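Local structure of transferrin (6WB6) at residues A[29-34]-A[287-292]; A[50-55]-A[277-282]; A[94-99]-A[216-221]; A[161-166]-A[187-192]. The protein binds a single ferric ion together with a carbonate anion and serves as a secreted iron-transport glycoprotein of the insect Manduca sexta. All coordinates share one frame; numbering follows the deposited sequence.

Contact 1: residues A[29-34]-A[287-292]; sequences VALECV and APLREK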
# COMPACT_ATOMS: atom_id res chain seq x y z
N VAL A 29 -25.97 -5.19 -28.36
CA VAL A 29 -24.54 -5.45 -28.30
C VAL A 29 -24.29 -6.61 -27.34
O VAL A 29 -24.80 -6.61 -26.21
CB VAL A 29 -23.78 -4.18 -27.88
CG1 VAL A 29 -22.32 -4.46 -27.76
CG2 VAL A 29 -24.00 -3.04 -28.89
N ALA A 30 -23.55 -7.62 -27.78
CA ALA A 30 -23.08 -8.69 -26.91
C ALA A 30 -21.76 -8.28 -26.26
O ALA A 30 -20.78 -8.03 -26.96
CB ALA A 30 -22.88 -9.99 -27.70
N LEU A 31 -21.74 -8.22 -24.93
CA LEU A 31 -20.52 -8.06 -24.17
C LEU A 31 -20.11 -9.40 -23.56
O LEU A 31 -20.96 -10.19 -23.16
CB LEU A 31 -20.69 -7.05 -23.04
CG LEU A 31 -20.84 -5.57 -23.39
CD1 LEU A 31 -21.54 -4.96 -22.22
CD2 LEU A 31 -19.49 -4.94 -23.61
N GLU A 32 -18.81 -9.63 -23.46
CA GLU A 32 -18.31 -10.77 -22.73
C GLU A 32 -17.32 -10.30 -21.68
O GLU A 32 -16.58 -9.34 -21.88
CB GLU A 32 -17.60 -11.83 -23.59
CG GLU A 32 -17.54 -11.55 -25.04
CD GLU A 32 -16.81 -12.68 -25.80
OE1 GLU A 32 -16.19 -13.54 -25.14
OE2 GLU A 32 -16.84 -12.70 -27.05
N CYS A 33 -17.31 -11.03 -20.58
CA CYS A 33 -16.38 -10.79 -19.49
C CYS A 33 -15.11 -11.60 -19.74
O CYS A 33 -15.18 -12.82 -19.95
CB CYS A 33 -17.07 -11.19 -18.18
SG CYS A 33 -18.67 -10.28 -17.91
N VAL A 34 -13.96 -10.93 -19.77
CA VAL A 34 -12.65 -11.58 -19.82
C VAL A 34 -11.97 -11.32 -18.48
O VAL A 34 -11.68 -10.16 -18.16
CB VAL A 34 -11.79 -11.05 -20.98
CG1 VAL A 34 -10.46 -11.84 -21.09
CG2 VAL A 34 -12.57 -11.07 -22.26
N ALA A 287 -19.68 3.24 -32.08
CA ALA A 287 -20.97 3.77 -31.62
C ALA A 287 -21.80 2.74 -30.86
O ALA A 287 -22.35 3.09 -29.80
CB ALA A 287 -21.75 4.33 -32.81
N PRO A 288 -21.95 1.49 -31.31
CA PRO A 288 -22.84 0.57 -30.57
C PRO A 288 -22.39 0.30 -29.15
O PRO A 288 -23.22 0.22 -28.23
CB PRO A 288 -22.81 -0.71 -31.42
CG PRO A 288 -22.09 -0.36 -32.69
CD PRO A 288 -21.23 0.83 -32.41
N LEU A 289 -21.08 0.15 -28.94
CA LEU A 289 -20.57 -0.04 -27.59
C LEU A 289 -20.89 1.16 -26.70
O LEU A 289 -21.27 1.00 -25.54
CB LEU A 289 -19.05 -0.26 -27.64
CG LEU A 289 -18.38 -0.53 -26.30
CD1 LEU A 289 -19.00 -1.73 -25.63
CD2 LEU A 289 -16.88 -0.71 -26.49
N ARG A 290 -20.70 2.37 -27.22
CA ARG A 290 -20.88 3.57 -26.40
C ARG A 290 -22.32 3.67 -25.91
O ARG A 290 -22.59 4.12 -24.78
CB ARG A 290 -20.52 4.81 -27.20
CG ARG A 290 -19.03 4.97 -27.51
CD ARG A 290 -18.81 6.04 -28.59
NE ARG A 290 -17.61 6.85 -28.35
CZ ARG A 290 -17.03 7.62 -29.26
NH1 ARG A 290 -17.52 7.68 -30.49
NH2 ARG A 290 -15.94 8.32 -28.94
N GLU A 291 -23.25 3.26 -26.76
CA GLU A 291 -24.67 3.23 -26.42
C GLU A 291 -24.94 2.18 -25.35
O GLU A 291 -25.78 2.38 -24.47
CB GLU A 291 -25.45 2.98 -27.71
CG GLU A 291 -26.93 2.58 -27.62
CD GLU A 291 -27.31 1.56 -28.74
OE1 GLU A 291 -26.49 0.65 -29.05
OE2 GLU A 291 -28.41 1.67 -29.32
N LYS A 292 -24.25 1.04 -25.43
CA LYS A 292 -24.40 0.01 -24.42
C LYS A 292 -23.90 0.47 -23.06
O LYS A 292 -24.60 0.32 -22.05
CB LYS A 292 -23.65 -1.25 -24.85
CG LYS A 292 -23.75 -2.36 -23.85
CD LYS A 292 -25.06 -3.10 -23.93
CE LYS A 292 -25.08 -4.18 -22.89
NZ LYS A 292 -26.36 -4.87 -22.82
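Apolar packing of the lead-in and first residue of strand 31-36 against helix 286-300 joins Val29, in the loop just before the strand, and Leu31 to Pro288, Leu289 and Lys292. Val29 rests on the helix through CG2, whose position anti to the carbonyl carbon brings it 3.6 Å from CB of Pro288 and 3.4 Å from that residue's carbonyl O; the two side chains cross at about a right angle. The two methyls of Leu31 reach different residues: CD2 meets CD1 of Leu289 at 3.8 Å, and CD1 lies 3.7 Å from CE of Lys292. The contact lays helix 286-300 beside the parallel pair 5-10 and 31-36, consistent with the periplasmic-binding-protein-like alpha/beta domain of the transferrin family. Lys292 is buried and acts mainly through its carbons: the chain bends at chi2 (79°), and CG and CE both touch CD1 of Leu31, while NZ is hydrogen-bonded to OG1 of Thr25. An alanine in place of Lys292 would probably open a gap beside CD1 of Leu31 and leave Thr25 without this partner. Deeper in the fold, Leu31 and Leu289 both reach the ring of Phe53, and Leu31 also touches Leu21 of helix 14-21.

Contact 2: residues A[50-55]-A[277-282]; sequences QADFVP and IGHNDV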
# COMPACT_ATOMS: atom_id res chain seq x y z
N GLN A 50 -7.10 -9.99 -26.41
CA GLN A 50 -7.94 -10.93 -25.66
C GLN A 50 -9.09 -10.23 -24.97
O GLN A 50 -9.96 -10.89 -24.41
CB GLN A 50 -7.17 -11.66 -24.58
CG GLN A 50 -6.06 -12.57 -25.05
CD GLN A 50 -5.29 -13.12 -23.86
OE1 GLN A 50 -4.09 -12.90 -23.72
NE2 GLN A 50 -5.98 -13.83 -22.99
N ALA A 51 -9.07 -8.91 -24.94
CA ALA A 51 -10.20 -8.12 -24.50
C ALA A 51 -10.23 -6.94 -25.44
O ALA A 51 -9.27 -6.70 -26.18
CB ALA A 51 -10.08 -7.69 -23.04
N ASP A 52 -11.34 -6.21 -25.42
CA ASP A 52 -11.49 -5.07 -26.31
C ASP A 52 -11.45 -3.75 -25.58
O ASP A 52 -11.04 -2.75 -26.18
CB ASP A 52 -12.81 -5.18 -27.09
CG ASP A 52 -12.87 -6.46 -27.94
OD1 ASP A 52 -11.92 -6.68 -28.72
OD2 ASP A 52 -13.83 -7.22 -27.82
N PHE A 53 -11.82 -3.71 -24.30
CA PHE A 53 -11.78 -2.46 -23.55
C PHE A 53 -11.82 -2.75 -22.06
O PHE A 53 -12.16 -3.86 -21.61
CB PHE A 53 -12.94 -1.54 -23.93
CG PHE A 53 -14.30 -2.04 -23.48
CD1 PHE A 53 -14.79 -3.26 -23.93
CD2 PHE A 53 -15.08 -1.27 -22.61
CE1 PHE A 53 -16.07 -3.72 -23.52
CE2 PHE A 53 -16.34 -1.69 -22.20
CZ PHE A 53 -16.85 -2.90 -22.63
N VAL A 54 -11.51 -1.71 -21.30
CA VAL A 54 -11.41 -1.80 -19.85
C VAL A 54 -11.52 -0.39 -19.27
O VAL A 54 -11.06 0.58 -19.90
CB VAL A 54 -10.09 -2.48 -19.45
CG1 VAL A 54 -8.89 -1.60 -19.87
CG2 VAL A 54 -10.08 -2.78 -17.97
N PRO A 55 -12.14 -0.22 -18.12
CA PRO A 55 -12.15 1.08 -17.45
C PRO A 55 -10.77 1.44 -16.91
O PRO A 55 -10.03 0.59 -16.41
CB PRO A 55 -13.17 0.89 -16.32
CG PRO A 55 -13.11 -0.59 -16.05
CD PRO A 55 -12.98 -1.20 -17.39
N ILE A 277 -10.75 2.58 -22.01
CA ILE A 277 -9.68 2.48 -22.97
C ILE A 277 -9.88 1.19 -23.75
O ILE A 277 -10.35 0.19 -23.19
CB ILE A 277 -8.31 2.53 -22.25
CG1 ILE A 277 -7.19 3.06 -23.17
CG2 ILE A 277 -7.99 1.17 -21.66
CD1 ILE A 277 -5.79 3.08 -22.51
N GLY A 278 -9.58 1.21 -25.04
CA GLY A 278 -9.63 -0.00 -25.84
C GLY A 278 -8.58 0.02 -26.93
O GLY A 278 -7.94 1.04 -27.19
N HIS A 279 -8.40 -1.13 -27.57
CA HIS A 279 -7.46 -1.17 -28.67
C HIS A 279 -8.05 -0.47 -29.88
O HIS A 279 -9.25 -0.22 -29.97
CB HIS A 279 -7.07 -2.60 -29.02
CG HIS A 279 -8.23 -3.49 -29.34
ND1 HIS A 279 -8.92 -3.41 -30.52
CD2 HIS A 279 -8.81 -4.48 -28.63
CE1 HIS A 279 -9.89 -4.32 -30.52
NE2 HIS A 279 -9.84 -4.98 -29.38
N ASN A 280 -7.17 -0.13 -30.81
CA ASN A 280 -7.55 0.73 -31.92
C ASN A 280 -8.61 0.08 -32.80
O ASN A 280 -9.41 0.78 -33.43
CB ASN A 280 -6.30 1.09 -32.72
CG ASN A 280 -6.57 2.12 -33.78
OD1 ASN A 280 -6.95 3.25 -33.47
ND2 ASN A 280 -6.35 1.75 -35.04
N ASP A 281 -8.66 -1.26 -32.84
CA ASP A 281 -9.68 -1.91 -33.64
C ASP A 281 -11.08 -1.77 -33.06
O ASP A 281 -12.04 -2.28 -33.65
CB ASP A 281 -9.40 -3.40 -33.81
CG ASP A 281 -7.97 -3.70 -34.27
OD1 ASP A 281 -7.38 -2.89 -35.01
OD2 ASP A 281 -7.46 -4.77 -33.89
N VAL A 282 -11.23 -1.14 -31.89
CA VAL A 282 -12.56 -0.85 -31.37
C VAL A 282 -13.19 0.29 -32.15
O VAL A 282 -14.42 0.39 -32.23
CB VAL A 282 -12.52 -0.53 -29.87
CG1 VAL A 282 -13.83 0.06 -29.41
CG2 VAL A 282 -12.23 -1.78 -29.06
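His279 turns the edge of its imidazole to Asp52, and NE2 donates a 2.8 Å hydrogen bond to OD1 of that aspartate at an N-H...O angle of 163°. The carboxylate oxygen lies close to the ring plane and accepts through its anti lone pair, although the two flat groups are turned 70° apart. Ala51 O meets the same rim, 3.3 Å from CD2 of His279, while CG2 of Val282 covers one ring face, offset toward the rim. These contacts are likely to limit rotation of the imidazole. OD2 of Asp52 forms a salt bridge with Lys6, whose charge is likely to favour the ionised carboxylate.

Beside this buried His-carboxylate bond the backbones form an antiparallel strand pairing of the N-terminal transferrin alpha/beta domain. Val54 and Ile277 form a hydrogen-bonded pair with two 2.9 Å bonds, Val54 N to Ile277 O and Ile277 N to Val54 O. Their side chains lie side by side, with a tight 3.4 Å approach between Val54 CG1 and Ile277 CG2. Phe53 faces Gly278 in the adjoining non-hydrogen-bonded pair, where the CA atoms come within 4.0 Å; a CB on Gly278 would clash with Asp52 O.

Strand 275-279 lies between 53-56 and 72-79, and the Phe53 backbone is also bonded to Lys6 and Cys8 of strand 5-10. Helix 39-47 packs on the Val54 and Ile277 face through Leu43; Phe53 reaches Phe75 on the other.

Contact 3: residues A[94-99]-A[216-221]; sequences IVVHKD and GEVAFT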
# COMPACT_ATOMS: atom_id res chain seq x y z
N ILE A 94 -4.92 28.30 -8.34
CA ILE A 94 -4.21 29.02 -7.29
C ILE A 94 -5.09 30.21 -6.91
O ILE A 94 -5.46 31.01 -7.78
CB ILE A 94 -2.84 29.52 -7.77
CG1 ILE A 94 -2.03 28.41 -8.45
CG2 ILE A 94 -2.07 30.11 -6.58
CD1 ILE A 94 -0.78 28.92 -9.10
N VAL A 95 -5.45 30.33 -5.63
CA VAL A 95 -6.38 31.37 -5.18
C VAL A 95 -5.67 32.25 -4.15
O VAL A 95 -5.12 31.74 -3.16
CB VAL A 95 -7.68 30.78 -4.63
CG1 VAL A 95 -8.65 31.90 -4.18
CG2 VAL A 95 -8.40 29.84 -5.69
N VAL A 96 -5.72 33.56 -4.37
CA VAL A 96 -5.06 34.56 -3.52
C VAL A 96 -6.06 35.66 -3.17
O VAL A 96 -7.13 35.78 -3.78
CB VAL A 96 -3.84 35.18 -4.22
CG1 VAL A 96 -2.78 34.14 -4.42
CG2 VAL A 96 -4.24 35.80 -5.55
N HIS A 97 -5.70 36.47 -2.17
CA HIS A 97 -6.44 37.69 -1.87
C HIS A 97 -6.17 38.68 -2.99
O HIS A 97 -5.06 38.73 -3.52
CB HIS A 97 -6.00 38.28 -0.53
CG HIS A 97 -6.38 37.44 0.65
ND1 HIS A 97 -5.57 36.45 1.15
CD2 HIS A 97 -7.49 37.46 1.43
CE1 HIS A 97 -6.16 35.88 2.19
NE2 HIS A 97 -7.33 36.47 2.38
N LYS A 98 -7.19 39.47 -3.35
CA LYS A 98 -7.05 40.36 -4.51
C LYS A 98 -5.89 41.33 -4.35
O LYS A 98 -5.23 41.68 -5.34
CB LYS A 98 -8.35 41.14 -4.74
CG LYS A 98 -8.67 42.19 -3.70
CD LYS A 98 -9.67 43.21 -4.27
CE LYS A 98 -10.18 44.19 -3.23
NZ LYS A 98 -11.14 45.17 -3.82
N ASP A 99 -5.61 41.76 -3.12
CA ASP A 99 -4.57 42.73 -2.83
C ASP A 99 -3.19 42.10 -2.58
O ASP A 99 -2.24 42.83 -2.32
CB ASP A 99 -4.98 43.56 -1.62
CG ASP A 99 -6.21 44.42 -1.89
OD1 ASP A 99 -6.30 45.00 -3.00
OD2 ASP A 99 -7.09 44.49 -1.01
N GLY A 216 -4.22 32.71 5.55
CA GLY A 216 -3.38 32.16 4.50
C GLY A 216 -3.25 33.13 3.36
O GLY A 216 -4.07 34.02 3.18
N GLU A 217 -2.21 32.96 2.55
CA GLU A 217 -1.95 33.90 1.47
C GLU A 217 -2.07 33.30 0.09
O GLU A 217 -2.11 34.05 -0.89
CB GLU A 217 -0.57 34.53 1.64
CG GLU A 217 -0.51 35.63 2.69
CD GLU A 217 0.90 35.81 3.22
OE1 GLU A 217 1.56 34.77 3.43
OE2 GLU A 217 1.33 36.98 3.42
N VAL A 218 -2.10 31.97 -0.03
CA VAL A 218 -2.36 31.30 -1.29
C VAL A 218 -3.05 29.98 -0.96
O VAL A 218 -2.74 29.35 0.04
CB VAL A 218 -1.05 31.09 -2.08
CG1 VAL A 218 -0.07 30.25 -1.28
CG2 VAL A 218 -1.34 30.45 -3.41
N ALA A 219 -4.00 29.59 -1.80
CA ALA A 219 -4.74 28.34 -1.63
C ALA A 219 -4.61 27.58 -2.94
O ALA A 219 -4.74 28.18 -4.01
CB ALA A 219 -6.22 28.58 -1.31
N PHE A 220 -4.27 26.31 -2.85
CA PHE A 220 -4.26 25.42 -4.00
C PHE A 220 -5.49 24.52 -3.92
O PHE A 220 -5.61 23.69 -3.01
CB PHE A 220 -2.96 24.60 -4.02
CG PHE A 220 -1.72 25.46 -4.07
CD1 PHE A 220 -1.32 26.05 -5.25
CD2 PHE A 220 -0.96 25.69 -2.94
CE1 PHE A 220 -0.18 26.84 -5.31
CE2 PHE A 220 0.19 26.49 -2.99
CZ PHE A 220 0.57 27.06 -4.18
N THR A 221 -6.41 24.69 -4.86
CA THR A 221 -7.63 23.92 -4.81
C THR A 221 -8.16 23.76 -6.24
O THR A 221 -7.39 23.83 -7.21
CB THR A 221 -8.58 24.60 -3.82
OG1 THR A 221 -9.77 23.84 -3.70
CG2 THR A 221 -8.89 26.06 -4.25
O HOH W 1 -3.42 36.27 -0.48
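Ile94 fills the hollow between Val218 and Phe220 on one face of an antiparallel strand pair. Its CG2 presses against CG2 of Val218 at a tight 3.3 Å, and CG1 comes obliquely to the Phe220 ring, 4.0 Å from CE1. With chi1 of Ile94 near -49°, CG1 stands anti to the carbonyl carbon, and the side chain lies beside that of Phe220. Val218 CG2 also sits over one face of the Phe220 ring, offset toward the rim. A glycine in place of Ile94 would probably open a gap beside Val218 CG2 and leave CD1 and CE1 of Phe220 less confined.

Val95 and Ala219 occupy the other face as a hydrogen-bonded pair. CB of Val95 lies 4.2 Å from CB of Ala219, while CG2 of Val95 extends to CG2 of Thr221, whose OG1 is hydrogen-bonded to the backbone O of the iron ligand Tyr204. Between the strands Val95 N donates to Ala219 O and Ala219 N to Val95 O, each at 2.8 Å.

Beyond them a water joins the strands: it accepts from His97 N, donates to Glu217 O at 2.6 Å and is hydrogen-bonded to ND1 of His97. The His97 rim also meets Gly216 O, 3.0 Å from CE1. Two backbone bonds and apolar side chains thus hold the register at Ile94 and Val95, whereas the link at His97 depends largely on a water.

Contact 4: residues A[161-166]-A[187-192]; sequences KSCIVG and SMCEHP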
# COMPACT_ATOMS: atom_id res chain seq x y z
N LYS A 161 4.62 29.14 5.96
CA LYS A 161 3.82 28.19 6.70
C LYS A 161 2.87 27.56 5.69
O LYS A 161 2.62 28.12 4.62
CB LYS A 161 3.02 28.86 7.82
CG LYS A 161 3.82 29.60 8.84
CD LYS A 161 2.91 30.08 9.99
CE LYS A 161 3.72 30.48 11.20
NZ LYS A 161 2.89 31.26 12.15
N SER A 162 2.36 26.39 6.03
CA SER A 162 1.37 25.75 5.17
C SER A 162 0.38 24.98 6.03
O SER A 162 0.51 24.91 7.25
CB SER A 162 2.04 24.85 4.15
OG SER A 162 3.19 25.46 3.57
N CYS A 163 -0.64 24.44 5.36
CA CYS A 163 -1.44 23.37 5.93
C CYS A 163 -1.45 22.21 4.95
O CYS A 163 -2.14 22.27 3.92
CB CYS A 163 -2.88 23.80 6.23
SG CYS A 163 -3.82 22.42 6.87
N ILE A 164 -0.73 21.13 5.28
CA ILE A 164 -0.69 19.97 4.40
C ILE A 164 -0.89 18.71 5.22
O ILE A 164 0.07 18.03 5.60
CB ILE A 164 0.62 19.90 3.60
CG1 ILE A 164 0.84 21.16 2.78
CG2 ILE A 164 0.53 18.75 2.60
CD1 ILE A 164 2.15 21.13 1.94
N VAL A 165 -2.16 18.37 5.47
CA VAL A 165 -2.51 17.28 6.38
C VAL A 165 -2.43 15.93 5.68
O VAL A 165 -2.31 15.85 4.45
CB VAL A 165 -3.93 17.46 6.98
CG1 VAL A 165 -4.11 18.84 7.49
CG2 VAL A 165 -5.01 17.18 5.97
N GLY A 166 -2.51 14.88 6.46
CA GLY A 166 -2.64 13.54 5.92
C GLY A 166 -1.43 12.70 6.25
O GLY A 166 -0.55 13.08 7.03
N SER A 187 1.11 24.42 10.33
CA SER A 187 0.85 25.58 11.20
C SER A 187 -0.37 26.37 10.78
O SER A 187 -0.94 27.09 11.60
CB SER A 187 2.05 26.54 11.20
OG SER A 187 3.23 25.83 11.36
N MET A 188 -0.77 26.27 9.51
CA MET A 188 -1.98 26.89 9.02
C MET A 188 -3.22 26.02 9.22
O MET A 188 -4.34 26.49 8.95
CB MET A 188 -1.82 27.20 7.54
CG MET A 188 -0.70 28.19 7.21
SD MET A 188 -0.79 29.74 8.15
CE MET A 188 -2.23 30.48 7.43
N CYS A 189 -3.07 24.79 9.70
CA CYS A 189 -4.21 23.90 9.84
C CYS A 189 -5.05 24.23 11.07
O CYS A 189 -4.60 24.89 12.01
CB CYS A 189 -3.76 22.45 9.95
SG CYS A 189 -2.78 21.95 8.55
N GLU A 190 -6.26 23.69 11.07
CA GLU A 190 -7.14 23.90 12.21
C GLU A 190 -6.54 23.29 13.45
O GLU A 190 -6.61 23.88 14.53
CB GLU A 190 -8.53 23.30 11.95
CG GLU A 190 -9.45 23.46 13.14
CD GLU A 190 -10.73 22.67 13.02
OE1 GLU A 190 -10.77 21.62 12.31
OE2 GLU A 190 -11.71 23.10 13.66
N HIS A 191 -5.93 22.11 13.33
CA HIS A 191 -5.29 21.46 14.46
C HIS A 191 -3.88 21.06 14.06
O HIS A 191 -3.66 19.97 13.50
CB HIS A 191 -6.14 20.30 14.98
CG HIS A 191 -7.29 20.79 15.81
ND1 HIS A 191 -8.46 21.27 15.25
CD2 HIS A 191 -7.42 20.96 17.15
CE1 HIS A 191 -9.27 21.68 16.20
NE2 HIS A 191 -8.67 21.49 17.36
N PRO A 192 -2.89 21.93 14.33
CA PRO A 192 -1.54 21.70 13.79
C PRO A 192 -0.83 20.50 14.38
O PRO A 192 -0.07 19.84 13.67
CB PRO A 192 -0.81 23.00 14.13
CG PRO A 192 -1.94 24.04 14.18
CD PRO A 192 -3.03 23.31 14.85
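Cys163 and Cys189 are joined by a disulfide, SG to SG at 2.0 Å, with a chi3 of 108°. SG of Cys163 lies anti to its backbone N (chi1 178°), a setting that carries it to the loop 187-192. Val165 flanks the bridge: its CG1 approaches SG of Cys189 to 3.5 Å. Beside the disulfide, Met188 N donates a 2.9 Å hydrogen bond to Ser162 O at an angle of 163° at the hydrogen, with the donor well above the carbonyl plane. The same methionine packs on the short strand, its CB 3.8 Å from CB of Cys163 and its CG 3.8 Å from CB of Lys161. Lys161 and Met188 cross at about a right angle; beyond CG the lysine is extended, and its CD passes 3.8 Å from CB of Ser187.

The short, weakly bonded strand at about 161-163 runs parallel to 112-114 in the mixed sheet of the N-terminal transferrin-like half, so the covalent bridge and the hydrogen bond beside it tie the loop between helices 172-181 and 203-213 to this sheet. The carbonate pocket is close by: the side chain of Val165 is about 6 Å from that of Arg120, which lines it.

In the next shell, Ser113 bonds to the backbone of Lys161 and Cys163 and, through OG, to OG of Ser162. Asn214 ND2 donates to Met188 O. The turn after Cys189 is fixed by Asp199, whose two carboxylate oxygens accept from the backbone N atoms of Glu190 and His191.

In the fold
All four contacts belong to the N-terminal transferrin-like half, in two groups. Contacts 1 and 2 have centres 11 Å apart and touch chiefly where the Phe53 ring meets Leu31 and Leu289, and also at Val34; strand 275-279 leads in the chain to helix 286-300. Contacts 3 and 4, 15 Å apart, reach one mixed sheet and touch where Met188 packs on Gly216. The groups lie more than 40 Å apart between centres. Along the chain the pairs enclose one another, contact 4 innermost, then 3, 2 and 1, so the chain leaves the first group, builds the second and returns. This is consistent with the two-domain lobe of transferrins, which holds iron in an interdomain cleft.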